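Local coordinates for universal stress protein A-like protein (Arabidopsis thaliana, PDB 2GM3), which binds AMP and belongs to the universal stress protein family, though its cellular role is not established, at residues P5-A14 and S44-V53; G110-Q118 and V146-A154. All coordinates share one frame; numbering follows the deposited sequence.

Interaction 1 of 2, residues P5-A14 and S44-V53. With AMP (adenosine monophosphate), chain G.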
loop_
_atom_site.group_PDB
_atom_site.type_symbol
_atom_site.label_atom_id
_atom_site.label_comp_id
_atom_site.label_asym_id
_atom_site.label_seq_id
_atom_site.Cartn_x
_atom_site.Cartn_y
_atom_site.Cartn_z
ATOM N N PRO A 5 -17.992 2.183 0.383
ATOM C CA PRO A 5 -16.977 2.966 -0.321
ATOM C C PRO A 5 -15.683 2.923 0.453
ATOM O O PRO A 5 -15.677 3.123 1.676
ATOM C CB PRO A 5 -17.557 4.401 -0.367
ATOM C CG PRO A 5 -18.632 4.430 0.616
ATOM C CD PRO A 5 -19.144 3.015 0.771
ATOM N N THR A 6 -14.596 2.629 -0.256
ATOM C CA THR A 6 -13.326 2.388 0.380
ATOM C C THR A 6 -12.708 3.712 0.763
ATOM O O THR A 6 -12.561 4.608 -0.081
ATOM C CB THR A 6 -12.433 1.576 -0.530
ATOM O OG1 THR A 6 -12.941 0.242 -0.583
ATOM C CG2 THR A 6 -11.020 1.545 -0.008
ATOM N N LYS A 7 -12.367 3.851 2.041
ATOM C CA LYS A 7 -11.734 5.099 2.511
ATOM C C LYS A 7 -10.241 5.006 2.337
ATOM O O LYS A 7 -9.569 4.201 2.963
ATOM C CB LYS A 7 -12.082 5.443 3.971
ATOM C CG LYS A 7 -13.595 5.528 4.297
ATOM C CD LYS A 7 -13.797 5.482 5.812
ATOM C CE LYS A 7 -15.006 4.611 6.203
ATOM N NZ LYS A 7 -14.761 3.836 7.481
ATOM N N VAL A 8 -9.725 5.851 1.471
ATOM C CA VAL A 8 -8.327 5.895 1.178
ATOM C C VAL A 8 -7.729 7.149 1.819
ATOM O O VAL A 8 -7.987 8.268 1.355
ATOM C CB VAL A 8 -8.137 5.969 -0.334
ATOM C CG1 VAL A 8 -6.650 5.849 -0.702
ATOM C CG2 VAL A 8 -8.962 4.897 -1.016
HETATM N N MSE A 9 -6.913 6.958 2.863
HETATM C CA MSE A 9 -6.191 8.088 3.468
HETATM C C MSE A 9 -4.912 8.354 2.695
HETATM O O MSE A 9 -4.147 7.425 2.454
HETATM C CB MSE A 9 -5.849 7.810 4.921
HETATM C CG MSE A 9 -5.309 9.078 5.604
HETATM SE SE MSE A 9 -5.248 8.927 7.515
HETATM C CE MSE A 9 -3.469 9.097 7.670
ATOM N N VAL A 10 -4.698 9.601 2.294
ATOM C CA VAL A 10 -3.536 9.962 1.464
ATOM C C VAL A 10 -2.779 11.038 2.201
ATOM O O VAL A 10 -3.322 12.091 2.455
ATOM C CB VAL A 10 -3.949 10.481 0.089
ATOM C CG1 VAL A 10 -2.729 10.848 -0.715
ATOM C CG2 VAL A 10 -4.773 9.437 -0.679
ATOM N N ALA A 11 -1.538 10.751 2.570
ATOM C CA ALA A 11 -0.738 11.636 3.363
ATOM C C ALA A 11 -0.007 12.553 2.386
ATOM O O ALA A 11 0.791 12.084 1.564
ATOM C CB ALA A 11 0.239 10.817 4.188
ATOM N N VAL A 12 -0.272 13.855 2.468
ATOM C CA VAL A 12 0.271 14.815 1.500
ATOM C C VAL A 12 1.122 15.863 2.192
ATOM O O VAL A 12 0.815 16.323 3.309
ATOM C CB VAL A 12 -0.838 15.486 0.640
ATOM C CG1 VAL A 12 -1.686 14.426 -0.119
ATOM C CG2 VAL A 12 -1.741 16.353 1.462
ATOM N N ASN A 13 2.225 16.214 1.544
ATOM C CA ASN A 13 3.109 17.236 2.069
ATOM C C ASN A 13 3.631 18.147 0.953
ATOM O O ASN A 13 3.423 17.874 -0.245
ATOM C CB ASN A 13 4.255 16.590 2.824
ATOM C CG ASN A 13 5.131 15.755 1.930
ATOM O OD1 ASN A 13 4.651 14.977 1.077
ATOM N ND2 ASN A 13 6.427 15.896 2.114
ATOM N N ALA A 14 4.292 19.226 1.370
ATOM C CA ALA A 14 4.769 20.251 0.467
ATOM C C ALA A 14 6.135 19.878 -0.093
ATOM O O ALA A 14 6.888 19.200 0.559
ATOM C CB ALA A 14 4.825 21.607 1.199
ATOM N N SER A 44 -17.258 6.510 -7.312
ATOM C CA SER A 44 -18.134 6.385 -6.147
ATOM C C SER A 44 -17.788 5.211 -5.230
ATOM O O SER A 44 -18.356 5.090 -4.137
ATOM C CB SER A 44 -19.582 6.392 -6.574
ATOM O OG SER A 44 -19.833 7.683 -7.084
ATOM N N ASP A 45 -16.832 4.385 -5.657
ATOM C CA ASP A 45 -16.417 3.223 -4.882
ATOM C C ASP A 45 -15.314 3.572 -3.875
ATOM O O ASP A 45 -14.976 2.781 -3.009
ATOM C CB ASP A 45 -16.044 2.076 -5.834
ATOM C CG ASP A 45 -17.283 1.368 -6.417
ATOM O OD1 ASP A 45 -17.638 0.271 -5.914
ATOM O OD2 ASP A 45 -17.930 1.895 -7.362
ATOM N N PHE A 46 -14.785 4.786 -3.985
ATOM C CA PHE A 46 -13.700 5.261 -3.133
ATOM C C PHE A 46 -13.966 6.659 -2.582
ATOM O O PHE A 46 -14.588 7.486 -3.245
ATOM C CB PHE A 46 -12.372 5.244 -3.914
ATOM C CG PHE A 46 -11.949 3.867 -4.325
ATOM C CD1 PHE A 46 -12.427 3.302 -5.505
ATOM C CD2 PHE A 46 -11.121 3.121 -3.511
ATOM C CE1 PHE A 46 -12.066 2.023 -5.865
ATOM C CE2 PHE A 46 -10.759 1.850 -3.852
ATOM C CZ PHE A 46 -11.218 1.286 -5.040
ATOM N N LYS A 47 -13.462 6.910 -1.381
ATOM C CA LYS A 47 -13.469 8.231 -0.781
ATOM C C LYS A 47 -12.041 8.570 -0.324
ATOM O O LYS A 47 -11.398 7.790 0.357
ATOM C CB LYS A 47 -14.448 8.247 0.404
ATOM C CG LYS A 47 -14.504 9.572 1.128
ATOM C CD LYS A 47 -15.640 9.661 2.114
ATOM C CE LYS A 47 -15.605 11.020 2.801
ATOM N NZ LYS A 47 -16.980 11.461 3.243
ATOM N N ILE A 48 -11.543 9.726 -0.716
ATOM C CA ILE A 48 -10.180 10.080 -0.419
ATOM C C ILE A 48 -10.139 10.960 0.832
ATOM O O ILE A 48 -10.875 11.956 0.938
ATOM C CB ILE A 48 -9.567 10.796 -1.587
ATOM C CG1 ILE A 48 -9.750 9.951 -2.858
ATOM C CG2 ILE A 48 -8.115 11.135 -1.310
ATOM C CD1 ILE A 48 -9.164 8.507 -2.860
ATOM N N LEU A 49 -9.310 10.568 1.794
ATOM C CA LEU A 49 -9.141 11.344 3.016
ATOM C C LEU A 49 -7.723 11.942 2.969
ATOM O O LEU A 49 -6.758 11.229 3.058
ATOM C CB LEU A 49 -9.367 10.466 4.260
ATOM C CG LEU A 49 -10.684 9.720 4.285
ATOM C CD1 LEU A 49 -10.671 8.692 5.360
ATOM C CD2 LEU A 49 -11.852 10.665 4.512
ATOM N N LEU A 50 -7.631 13.249 2.759
ATOM C CA LEU A 50 -6.356 13.900 2.560
ATOM C C LEU A 50 -5.868 14.482 3.856
ATOM O O LEU A 50 -6.515 15.348 4.426
ATOM C CB LEU A 50 -6.493 15.002 1.536
ATOM C CG LEU A 50 -6.857 14.612 0.111
ATOM C CD1 LEU A 50 -7.510 15.760 -0.549
ATOM C CD2 LEU A 50 -5.530 14.174 -0.671
ATOM N N LEU A 51 -4.738 13.980 4.345
ATOM C CA LEU A 51 -4.183 14.498 5.565
ATOM C C LEU A 51 -2.816 15.156 5.330
ATOM O O LEU A 51 -1.905 14.543 4.745
ATOM C CB LEU A 51 -4.090 13.399 6.596
ATOM C CG LEU A 51 -3.199 13.697 7.798
ATOM C CD1 LEU A 51 -3.824 14.663 8.789
ATOM C CD2 LEU A 51 -2.874 12.374 8.484
ATOM N N HIS A 52 -2.689 16.395 5.815
ATOM C CA HIS A 52 -1.402 17.072 5.869
ATOM C C HIS A 52 -0.989 17.238 7.294
ATOM O O HIS A 52 -1.751 17.739 8.123
ATOM C CB HIS A 52 -1.464 18.453 5.221
ATOM C CG HIS A 52 -0.193 19.218 5.361
ATOM N ND1 HIS A 52 0.970 18.848 4.721
ATOM C CD2 HIS A 52 0.108 20.328 6.080
ATOM C CE1 HIS A 52 1.932 19.703 5.025
ATOM N NE2 HIS A 52 1.429 20.623 5.829
ATOM N N VAL A 53 0.229 16.831 7.613
ATOM C CA VAL A 53 0.728 17.106 8.947
ATOM C C VAL A 53 1.623 18.335 8.922
ATOM O O VAL A 53 2.584 18.397 8.186
ATOM C CB VAL A 53 1.392 15.887 9.582
ATOM C CG1 VAL A 53 1.731 16.137 11.057
ATOM C CG2 VAL A 53 0.441 14.736 9.507
HETATM P P AMP G . 9.429 9.419 2.932
HETATM O O1P AMP G . 9.675 10.399 3.933
HETATM O O2P AMP G . 10.104 9.674 1.637
HETATM O O3P AMP G . 9.537 8.023 3.316
HETATM O "O5'" AMP G . 7.891 9.503 2.526
HETATM C "C5'" AMP G . 7.385 10.669 1.914
HETATM C "C4'" AMP G . 5.892 10.604 2.090
HETATM O "O4'" AMP G . 5.502 10.748 3.498
HETATM C "C3'" AMP G . 5.173 11.710 1.369
HETATM O "O3'" AMP G . 5.007 11.300 -0.020
HETATM C "C2'" AMP G . 3.842 11.717 2.104
HETATM O "O2'" AMP G . 3.006 10.702 1.548
HETATM C "C1'" AMP G . 4.227 11.370 3.537
HETATM N N9 AMP G . 4.513 12.623 4.263
HETATM C C8 AMP G . 5.714 13.205 4.484
HETATM N N7 AMP G . 5.534 14.339 5.183
HETATM C C5 AMP G . 4.226 14.457 5.441
HETATM C C6 AMP G . 3.429 15.382 6.124
HETATM N N6 AMP G . 3.922 16.456 6.713
HETATM N N1 AMP G . 2.118 15.177 6.169
HETATM C C2 AMP G . 1.537 14.141 5.597
HETATM N N3 AMP G . 2.246 13.232 4.944
HETATM C C4 AMP G . 3.583 13.366 4.854
#
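Phe46 and Thr6 pack near the N-terminal ends of these two neighbouring parallel strands: the side chains lie side by side and point the same way, with Phe46 CD2 3.6 Å from Thr6 CB. The same ring carbon meets Val8 CG2, which comes in at the ring edge. Further along that face, with CG1 beside the backbone N (chi1 -53°) and a further bend at chi2, Ile48 CD1 comes onto Val8 CB (3.7 Å), while the CG2 branch meets Val10 CG2. Leu50 CD2 meets Val10 CB on this face and also Val12 CG1 just past the paired residues. The other face carries Lys7, Leu49, selenomethionine Met9 and Leu51. Leu49 CD1 lies 3.8 Å from Lys7 CB, and the Met9 chain runs out to bring CE against Leu51 CD2.

Seven backbone hydrogen bonds tie the strands, running from Thr6 N to Asp45 O through to Val12 N to Leu51 O. At the C-terminal end the ladder passes to a side chain: His52 ND1 donates to Val12 O (2.9 Å), an oxygen only 5° out of the imidazole plane. Val12 O and Asn13 CA lie at the ring edge, and the bond favours this rotation of the imidazole. Around this point the C-terminal ends of both strands bind AMP. Val53 N donates to adenine N1 (2.9 Å) and Val53 O accepts from N6 (2.8 Å), while Ala11 O takes the ribose O2' (2.6 Å).

At the far end, on the second subunit, Lys37 O and Arg40 NH1 hydrogen-bond to Thr6 OG1, and Arg40 NE forms a salt bridge with Asp45 OD1. Helix 25-39 completes the beta-alpha-beta unit of these adjacent strands, which lie between 102-109 and 127-132 in the sheet. Helix 81-99 packs on Leu50, Val12 and His52, helix 112-123 on Met9, Leu49 and Val53.

Interaction 2 of 2, residues G110-Q118 and V146-A154. With AMP (adenosine monophosphate), chain G.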
loop_
_atom_site.group_PDB
_atom_site.type_symbol
_atom_site.label_atom_id
_atom_site.label_comp_id
_atom_site.label_asym_id
_atom_site.label_seq_id
_atom_site.Cartn_x
_atom_site.Cartn_y
_atom_site.Cartn_z
ATOM N N GLY A 110 2.027 18.321 14.465
ATOM C CA GLY A 110 2.942 17.516 15.272
ATOM C C GLY A 110 3.946 16.818 14.392
ATOM O O GLY A 110 4.199 17.260 13.265
ATOM N N ASP A 111 4.532 15.729 14.899
ATOM C CA ASP A 111 5.461 14.940 14.085
ATOM C C ASP A 111 4.681 14.140 13.021
ATOM O O ASP A 111 3.813 13.317 13.363
ATOM C CB ASP A 111 6.371 14.045 14.936
ATOM C CG ASP A 111 7.202 13.084 14.081
ATOM O OD1 ASP A 111 7.479 13.401 12.894
ATOM O OD2 ASP A 111 7.556 11.995 14.566
ATOM N N PRO A 112 4.963 14.401 11.728
ATOM C CA PRO A 112 4.193 13.777 10.650
ATOM C C PRO A 112 3.989 12.254 10.750
ATOM O O PRO A 112 2.855 11.798 10.629
ATOM C CB PRO A 112 4.947 14.182 9.371
ATOM C CG PRO A 112 5.586 15.470 9.735
ATOM C CD PRO A 112 5.979 15.322 11.196
ATOM N N LYS A 113 5.042 11.478 10.980
ATOM C CA LYS A 113 4.891 10.023 11.008
ATOM C C LYS A 113 4.019 9.552 12.193
ATOM O O LYS A 113 3.180 8.657 12.029
ATOM C CB LYS A 113 6.247 9.337 11.041
ATOM C CG LYS A 113 7.184 9.957 11.998
ATOM C CD LYS A 113 8.255 9.013 12.371
ATOM C CE LYS A 113 8.831 9.349 13.718
ATOM N NZ LYS A 113 9.940 10.276 13.483
ATOM N N ASP A 114 4.217 10.157 13.361
ATOM C CA ASP A 114 3.420 9.872 14.543
ATOM C C ASP A 114 1.947 10.234 14.306
ATOM O O ASP A 114 1.040 9.452 14.621
ATOM C CB ASP A 114 3.948 10.667 15.774
ATOM C CG ASP A 114 5.178 10.016 16.440
ATOM O OD1 ASP A 114 5.430 8.798 16.222
ATOM O OD2 ASP A 114 5.889 10.718 17.217
ATOM N N VAL A 115 1.729 11.423 13.749
ATOM C CA VAL A 115 0.380 11.951 13.552
ATOM C C VAL A 115 -0.383 11.152 12.515
ATOM O O VAL A 115 -1.558 10.834 12.720
ATOM C CB VAL A 115 0.380 13.470 13.177
ATOM C CG1 VAL A 115 -0.966 13.887 12.695
ATOM C CG2 VAL A 115 0.768 14.295 14.375
ATOM N N ILE A 116 0.282 10.824 11.413
ATOM C CA ILE A 116 -0.334 9.972 10.386
ATOM C C ILE A 116 -0.861 8.700 11.029
ATOM O O ILE A 116 -2.013 8.325 10.786
ATOM C CB ILE A 116 0.649 9.570 9.266
ATOM C CG1 ILE A 116 1.097 10.802 8.486
ATOM C CG2 ILE A 116 0.019 8.493 8.346
ATOM C CD1 ILE A 116 2.167 10.492 7.473
ATOM N N CYS A 117 -0.037 8.066 11.868
ATOM C CA CYS A 117 -0.442 6.869 12.579
ATOM C C CYS A 117 -1.554 7.110 13.585
ATOM O O CYS A 117 -2.438 6.269 13.741
ATOM C CB CYS A 117 0.761 6.182 13.251
ATOM S SG CYS A 117 1.840 5.408 12.028
ATOM N N GLN A 118 -1.515 8.237 14.284
ATOM C CA GLN A 118 -2.595 8.557 15.224
ATOM C C GLN A 118 -3.889 8.761 14.440
ATOM O O GLN A 118 -4.961 8.325 14.849
ATOM C CB GLN A 118 -2.296 9.815 16.024
ATOM C CG GLN A 118 -1.191 9.682 17.064
ATOM C CD GLN A 118 -0.909 11.042 17.719
ATOM O OE1 GLN A 118 -0.465 11.984 17.056
ATOM N NE2 GLN A 118 -1.204 11.157 19.013
ATOM N N VAL A 146 9.323 9.019 6.936
ATOM C CA VAL A 146 7.867 8.893 7.089
ATOM C C VAL A 146 7.255 7.581 6.588
ATOM O O VAL A 146 6.593 6.871 7.354
ATOM C CB VAL A 146 7.092 10.127 6.514
ATOM C CG1 VAL A 146 5.602 9.951 6.740
ATOM C CG2 VAL A 146 7.572 11.406 7.168
ATOM N N SER A 147 7.440 7.280 5.309
ATOM C CA SER A 147 6.784 6.130 4.688
ATOM C C SER A 147 7.149 4.826 5.381
ATOM O O SER A 147 6.282 3.993 5.570
ATOM C CB SER A 147 7.054 6.037 3.178
ATOM O OG SER A 147 8.437 5.773 2.883
ATOM N N ALA A 148 8.414 4.643 5.749
ATOM C CA ALA A 148 8.843 3.419 6.427
ATOM C C ALA A 148 8.215 3.287 7.816
ATOM O O ALA A 148 7.912 2.191 8.254
ATOM C CB ALA A 148 10.373 3.375 6.543
ATOM N N PHE A 149 8.067 4.400 8.525
ATOM C CA PHE A 149 7.415 4.380 9.833
ATOM C C PHE A 149 5.953 3.987 9.711
ATOM O O PHE A 149 5.465 3.187 10.498
ATOM C CB PHE A 149 7.524 5.745 10.511
ATOM C CG PHE A 149 7.063 5.753 11.941
ATOM C CD1 PHE A 149 7.952 5.429 12.976
ATOM C CD2 PHE A 149 5.757 6.112 12.264
ATOM C CE1 PHE A 149 7.539 5.461 14.320
ATOM C CE2 PHE A 149 5.337 6.141 13.600
ATOM C CZ PHE A 149 6.225 5.821 14.624
ATOM N N CYS A 150 5.275 4.535 8.712
ATOM C CA CYS A 150 3.875 4.203 8.489
ATOM C C CYS A 150 3.629 2.702 8.187
ATOM O O CYS A 150 2.753 2.065 8.802
ATOM C CB CYS A 150 3.289 5.118 7.413
ATOM S SG CYS A 150 3.262 6.869 7.972
ATOM N N VAL A 151 4.433 2.155 7.284
ATOM C CA VAL A 151 4.337 0.769 6.872
ATOM C C VAL A 151 4.496 -0.122 8.090
ATOM O O VAL A 151 3.782 -1.120 8.245
ATOM C CB VAL A 151 5.461 0.446 5.848
ATOM C CG1 VAL A 151 5.671 -1.065 5.691
ATOM C CG2 VAL A 151 5.163 1.141 4.523
ATOM N N LYS A 152 5.423 0.267 8.959
ATOM C CA LYS A 152 5.742 -0.508 10.127
ATOM C C LYS A 152 4.635 -0.346 11.193
ATOM O O LYS A 152 4.270 -1.305 11.877
ATOM C CB LYS A 152 7.129 -0.075 10.612
ATOM C CG LYS A 152 7.606 -0.634 11.914
ATOM C CD LYS A 152 9.083 -0.252 12.156
ATOM C CE LYS A 152 9.485 -0.519 13.631
ATOM N NZ LYS A 152 10.947 -0.419 13.922
ATOM N N HIS A 153 4.080 0.849 11.330
ATOM C CA HIS A 153 3.251 1.114 12.493
ATOM C C HIS A 153 1.765 1.356 12.252
ATOM O O HIS A 153 0.952 1.074 13.117
ATOM C CB HIS A 153 3.844 2.253 13.321
ATOM C CG HIS A 153 5.093 1.873 14.060
ATOM N ND1 HIS A 153 5.106 0.942 15.083
ATOM C CD2 HIS A 153 6.365 2.320 13.943
ATOM C CE1 HIS A 153 6.335 0.823 15.550
ATOM N NE2 HIS A 153 7.119 1.644 14.870
ATOM N N ALA A 154 1.398 1.873 11.088
ATOM C CA ALA A 154 -0.008 2.194 10.861
ATOM C C ALA A 154 -0.914 0.973 11.045
ATOM O O ALA A 154 -0.540 -0.147 10.719
ATOM C CB ALA A 154 -0.216 2.852 9.532
HETATM P P AMP G . 9.429 9.419 2.932
HETATM O O1P AMP G . 9.675 10.399 3.933
HETATM O O2P AMP G . 10.104 9.674 1.637
HETATM O O3P AMP G . 9.537 8.023 3.316
HETATM O "O5'" AMP G . 7.891 9.503 2.526
HETATM C "C5'" AMP G . 7.385 10.669 1.914
HETATM C "C4'" AMP G . 5.892 10.604 2.090
HETATM O "O4'" AMP G . 5.502 10.748 3.498
HETATM C "C3'" AMP G . 5.173 11.710 1.369
HETATM O "O3'" AMP G . 5.007 11.300 -0.020
HETATM C "C2'" AMP G . 3.842 11.717 2.104
HETATM O "O2'" AMP G . 3.006 10.702 1.548
HETATM C "C1'" AMP G . 4.227 11.370 3.537
HETATM N N9 AMP G . 4.513 12.623 4.263
HETATM C C8 AMP G . 5.714 13.205 4.484
HETATM N N7 AMP G . 5.534 14.339 5.183
HETATM C C5 AMP G . 4.226 14.457 5.441
HETATM C C6 AMP G . 3.429 15.382 6.124
HETATM N N6 AMP G . 3.922 16.456 6.713
HETATM N N1 AMP G . 2.118 15.177 6.169
HETATM C C2 AMP G . 1.537 14.141 5.597
HETATM N N3 AMP G . 2.246 13.232 4.944
HETATM C C4 AMP G . 3.583 13.366 4.854
#
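Lys113 lays its aliphatic chain over one face of the Phe149 ring, the two side chains crossing at about a right angle. The CH-pi contact is made by CD, 3.7 Å from the ring centroid and 21° off its normal. Turning CG between the backbone N and carbonyl carbon (chi1 45°) sends the chain across the ring. It then rises from the face, and NZ stands above the ring, at most a weak cation-pi attraction, and forms a salt bridge with Asp111 OD2 (3.1 Å). The opposite face of Phe149 is met by His153 CD2 from its own helix, and Asp114 OD1 comes within 3.5 Å of Phe149 CZ.

Sulfur takes a second share. Cys117 SG approaches the Phe149 ring obliquely, 3.9 Å from CE2, and also packs on Ala154, where helix 146-153 ends. Cys150 SG rests on Ile116 CG2 (3.6 Å).

Apolar side chains also meet near the nucleotide: Ile116 CD1 meets Val146 CG1 at 3.6 Å, both touching AMP, with Pro112 beside the adenine amino group.

Polar bonds here go to the ligand. The phosphate sits at the N-terminus of helix 146-153, where Ser147 gives its backbone N (3.0 Å) and OG to O3P, and Val146 N adds a weak bond to O1P.

No hydrogen bond crosses between the helices; mainly carbon and sulfur contacts join them, while the helix N-terminus, whose dipole probably favours an anion, is left to the phosphate.

How the interactions relate
Interactions 1 and 2 lie in series along the chain, their centres 15 Å apart, and close on AMP from different sides. Interaction 1 supplies the strand ends that bind adenine and the ribose; interaction 2 supplies the helix start that takes the phosphate and the apolar side chains beside the base and sugar. They also touch directly: Val53 CG1 lies 3.4 Å from Pro112 CA, and Val53 CG2 is 3.6 Å from Val115 CG1, so the residue pairing with adenine is backed by helix 112-123. Deeper in, Met9 CE reaches Ile116 O at 3.5 Å. Ser26, Gly131 and Arg133 also hydrogen-bond to the nucleotide.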